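Local coordinates for protein phosphoserine phosphatase (Homo sapiens, PDB 6HYY) that hydrolyses L-phosphoserine to serine and inorganic phosphate, as a magnesium-dependent phosphatase of the haloacid dehalogenase family, at residues S9-C14 with F165-I170. Residues are numbered along the deposited sequence; the frame is centred on the assembly and turned at random.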
ATOM      1  N   SER A   9     -15.801  -7.915  12.244  1.00 33.99           N
ATOM      2  CA  SER A   9     -15.858  -7.028  13.395  1.00 33.12           C
ATOM      3  C   SER A   9     -15.162  -5.692  13.154  1.00 29.04           C
ATOM      4  O   SER A   9     -15.250  -4.802  14.005  1.00 28.46           O
ATOM      5  CB  SER A   9     -15.231  -7.713  14.612  1.00 31.86           C
ATOM      6  OG  SER A   9     -13.829  -7.841  14.454  1.00 35.11           O
ATOM      7  N   ALA A  10     -14.481  -5.528  12.025  1.00 26.79           N
ATOM      8  CA  ALA A  10     -13.715  -4.315  11.764  1.00 25.17           C
ATOM      9  C   ALA A  10     -14.627  -3.183  11.316  1.00 23.09           C
ATOM     10  O   ALA A  10     -15.550  -3.393  10.526  1.00 29.63           O
ATOM     11  CB  ALA A  10     -12.668  -4.573  10.686  1.00 25.98           C
ATOM     12  N   ASP A  11     -14.360  -1.967  11.794  1.00 21.26           N
ATOM     13  CA  ASP A  11     -15.021  -0.826  11.171  1.00 23.63           C
ATOM     14  C   ASP A  11     -14.104  -0.038  10.246  1.00 21.18           C
ATOM     15  O   ASP A  11     -14.589   0.848   9.540  1.00 20.52           O
ATOM     16  CB  ASP A  11     -15.680   0.103  12.207  1.00 30.69           C
ATOM     17  CG  ASP A  11     -14.723   0.665  13.214  1.00 29.14           C
ATOM     18  OD1 ASP A  11     -13.567   0.217  13.309  1.00 30.32           O
ATOM     19  OD2 ASP A  11     -15.158   1.593  13.951  1.00 34.20           O
ATOM     20  N   ALA A  12     -12.814  -0.378  10.180  1.00 18.14           N
ATOM     21  CA  ALA A  12     -11.930   0.208   9.186  1.00 17.77           C
ATOM     22  C   ALA A  12     -10.909  -0.847   8.779  1.00 17.68           C
ATOM     23  O   ALA A  12     -10.441  -1.626   9.613  1.00 18.67           O
ATOM     24  CB  ALA A  12     -11.233   1.481   9.690  1.00 19.04           C
ATOM     25  N   VAL A  13     -10.587  -0.894   7.485  1.00 16.64           N
ATOM     26  CA  VAL A  13      -9.565  -1.801   6.979  1.00 17.72           C
ATOM     27  C   VAL A  13      -8.582  -0.978   6.170  1.00 18.47           C
ATOM     28  O   VAL A  13      -8.986  -0.228   5.276  1.00 18.41           O
ATOM     29  CB  VAL A  13     -10.173  -2.916   6.114  1.00 16.74           C
ATOM     30  CG1 VAL A  13      -9.048  -3.723   5.431  1.00 18.75           C
ATOM     31  CG2 VAL A  13     -11.070  -3.821   6.928  1.00 19.40           C
ATOM     32  N   CYS A  14      -7.303  -1.092   6.500  1.00 17.49           N
ATOM     33  CA  CYS A  14      -6.243  -0.405   5.773  1.00 18.66           C
ATOM     34  C   CYS A  14      -5.481  -1.438   4.964  1.00 18.17           C
ATOM     35  O   CYS A  14      -5.052  -2.454   5.512  1.00 20.00           O
ATOM     36  CB  CYS A  14      -5.266   0.313   6.699  1.00 17.21           C
ATOM     37  SG  CYS A  14      -6.057   1.536   7.763  1.00 21.34           S
ATOM     38  N   PHE A 165     -10.866   9.680  13.768  1.00 19.63           N
ATOM     39  CA  PHE A 165     -12.184   9.070  13.595  1.00 18.62           C
ATOM     40  C   PHE A 165     -12.592   8.154  14.736  1.00 18.31           C
ATOM     41  O   PHE A 165     -13.748   7.718  14.770  1.00 23.68           O
ATOM     42  CB  PHE A 165     -12.225   8.257  12.285  1.00 19.98           C
ATOM     43  CG  PHE A 165     -11.973   9.072  11.056  1.00 21.19           C
ATOM     44  CD1 PHE A 165     -12.939   9.933  10.570  1.00 21.92           C
ATOM     45  CD2 PHE A 165     -10.772   8.949  10.365  1.00 21.05           C
ATOM     46  CE1 PHE A 165     -12.715  10.687   9.421  1.00 25.51           C
ATOM     47  CE2 PHE A 165     -10.534   9.703   9.210  1.00 21.30           C
ATOM     48  CZ  PHE A 165     -11.506  10.566   8.737  1.00 26.59           C
ATOM     49  N   HIS A 166     -11.667   7.818  15.632  1.00 22.32           N
ATOM     50  CA  HIS A 166     -11.930   6.972  16.799  1.00 23.98           C
ATOM     51  C   HIS A 166     -12.484   5.602  16.401  1.00 24.10           C
ATOM     52  O   HIS A 166     -13.423   5.095  17.002  1.00 26.51           O
ATOM     53  CB  HIS A 166     -12.891   7.653  17.789  1.00 27.14           C
ATOM     54  CG  HIS A 166     -12.354   8.886  18.453  1.00 30.00           C
ATOM     55  ND1 HIS A 166     -11.062   9.335  18.300  1.00 30.89           N
ATOM     56  CD2 HIS A 166     -12.954   9.757  19.301  1.00 30.56           C
ATOM     57  CE1 HIS A 166     -10.884  10.431  19.017  1.00 29.12           C
ATOM     58  NE2 HIS A 166     -12.019  10.708  19.635  1.00 35.05           N
ATOM     59  N   PHE A 167     -11.926   4.983  15.356  1.00 20.97           N
ATOM     60  CA  PHE A 167     -12.438   3.677  14.964  1.00 22.23           C
ATOM     61  C   PHE A 167     -12.294   2.658  16.097  1.00 24.17           C
ATOM     62  O   PHE A 167     -11.284   2.641  16.800  1.00 29.59           O
ATOM     63  CB  PHE A 167     -11.685   3.153  13.735  1.00 22.19           C
ATOM     64  CG  PHE A 167     -11.927   3.931  12.466  1.00 19.83           C
ATOM     65  CD1 PHE A 167     -13.180   3.992  11.886  1.00 19.74           C
ATOM     66  CD2 PHE A 167     -10.856   4.555  11.821  1.00 19.25           C
ATOM     67  CE1 PHE A 167     -13.381   4.689  10.689  1.00 20.54           C
ATOM     68  CE2 PHE A 167     -11.053   5.259  10.638  1.00 19.74           C
ATOM     69  CZ  PHE A 167     -12.324   5.328  10.081  1.00 19.02           C
ATOM     70  N   LYS A 168     -13.294   1.765  16.217  1.00 27.19           N
ATOM     71  CA  LYS A 168     -13.261   0.706  17.231  1.00 30.93           C
ATOM     72  C   LYS A 168     -12.260  -0.389  16.900  1.00 30.25           C
ATOM     73  O   LYS A 168     -11.568  -0.893  17.791  1.00 32.44           O
ATOM     74  CB  LYS A 168     -14.644   0.090  17.430  1.00 34.52           C
ATOM     75  CG  LYS A 168     -15.686   1.126  17.453  1.00 41.86           C
ATOM     76  CD  LYS A 168     -15.579   1.644  18.865  1.00 38.68           C
ATOM     77  CE  LYS A 168     -16.593   2.716  19.062  1.00 43.63           C
ATOM     78  NZ  LYS A 168     -17.896   2.138  18.954  1.00 34.39           N
ATOM     79  N   LYS A 169     -12.161  -0.768  15.635  1.00 24.82           N
ATOM     80  CA  LYS A 169     -11.389  -1.953  15.286  1.00 22.73           C
ATOM     81  C   LYS A 169     -10.840  -1.744  13.878  1.00 21.04           C
ATOM     82  O   LYS A 169     -11.582  -1.881  12.902  1.00 25.35           O
ATOM     83  CB  LYS A 169     -12.246  -3.205  15.370  1.00 23.55           C
ATOM     84  CG  LYS A 169     -11.466  -4.482  15.068  1.00 29.28           C
ATOM     85  CD  LYS A 169     -12.040  -5.668  15.820  1.00 40.00           C
ATOM     86  CE  LYS A 169     -10.989  -6.741  16.052  1.00 43.80           C
ATOM     87  NZ  LYS A 169     -11.591  -7.942  16.715  1.00 51.00           N
ATOM     88  N   ILE A 170      -9.553  -1.418  13.791  1.00 21.52           N
ATOM     89  CA  ILE A 170      -8.857  -1.217  12.521  1.00 19.68           C
ATOM     90  C   ILE A 170      -8.003  -2.444  12.224  1.00 21.83           C
ATOM     91  O   ILE A 170      -7.170  -2.852  13.042  1.00 22.09           O
ATOM     92  CB  ILE A 170      -7.978   0.042  12.555  1.00 22.62           C
ATOM     93  CG1 ILE A 170      -8.781   1.270  12.920  1.00 25.85           C
ATOM     94  CG2 ILE A 170      -7.316   0.282  11.198  1.00 23.04           C
ATOM     95  CD1 ILE A 170      -7.886   2.492  13.098  1.00 26.90           C
TER
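Ala12 CB sits over the centre of the Phe167 ring, 3.6 Å from its centroid, in a CH-pi contact beside the point where two parallel strands of the Rossmann-like core of the haloacid dehalogenase fold come together, Ala12 bridging with Ile170. Here the central strand 12-16, which runs on to the magnesium site at Asp16, is joined by the chain leaving helix 153-165 for strand 170-174. Ile170 lies on the same face of the sheet as Ala12; its CG2 reaches Cys14 SG at 3.9 Å, and helix 153-165 covers this face through Ile158 and Leu161. Toward the strand starts, Lys169 O accepts the amide of Asp11 and, more weakly, that of Ala12. The Asp11 carboxylate returns the grip: with CG set between the backbone N and the carbonyl carbon (chi1 59°), it reaches the loop, where OD2 accepts Lys168 N on its syn side at 2.9 Å and OD1 accepts Lys169 N from above the carboxylate plane. Replacing Asp11 by an alanine would probably leave both amides without these acceptors and free the loop before strand 170-174 to shift. At the outer edge the extended Lys169 chain runs past Ser9, whose OG, also bonded to Leu6 O, receives Lys169 NZ at 3.2 Å.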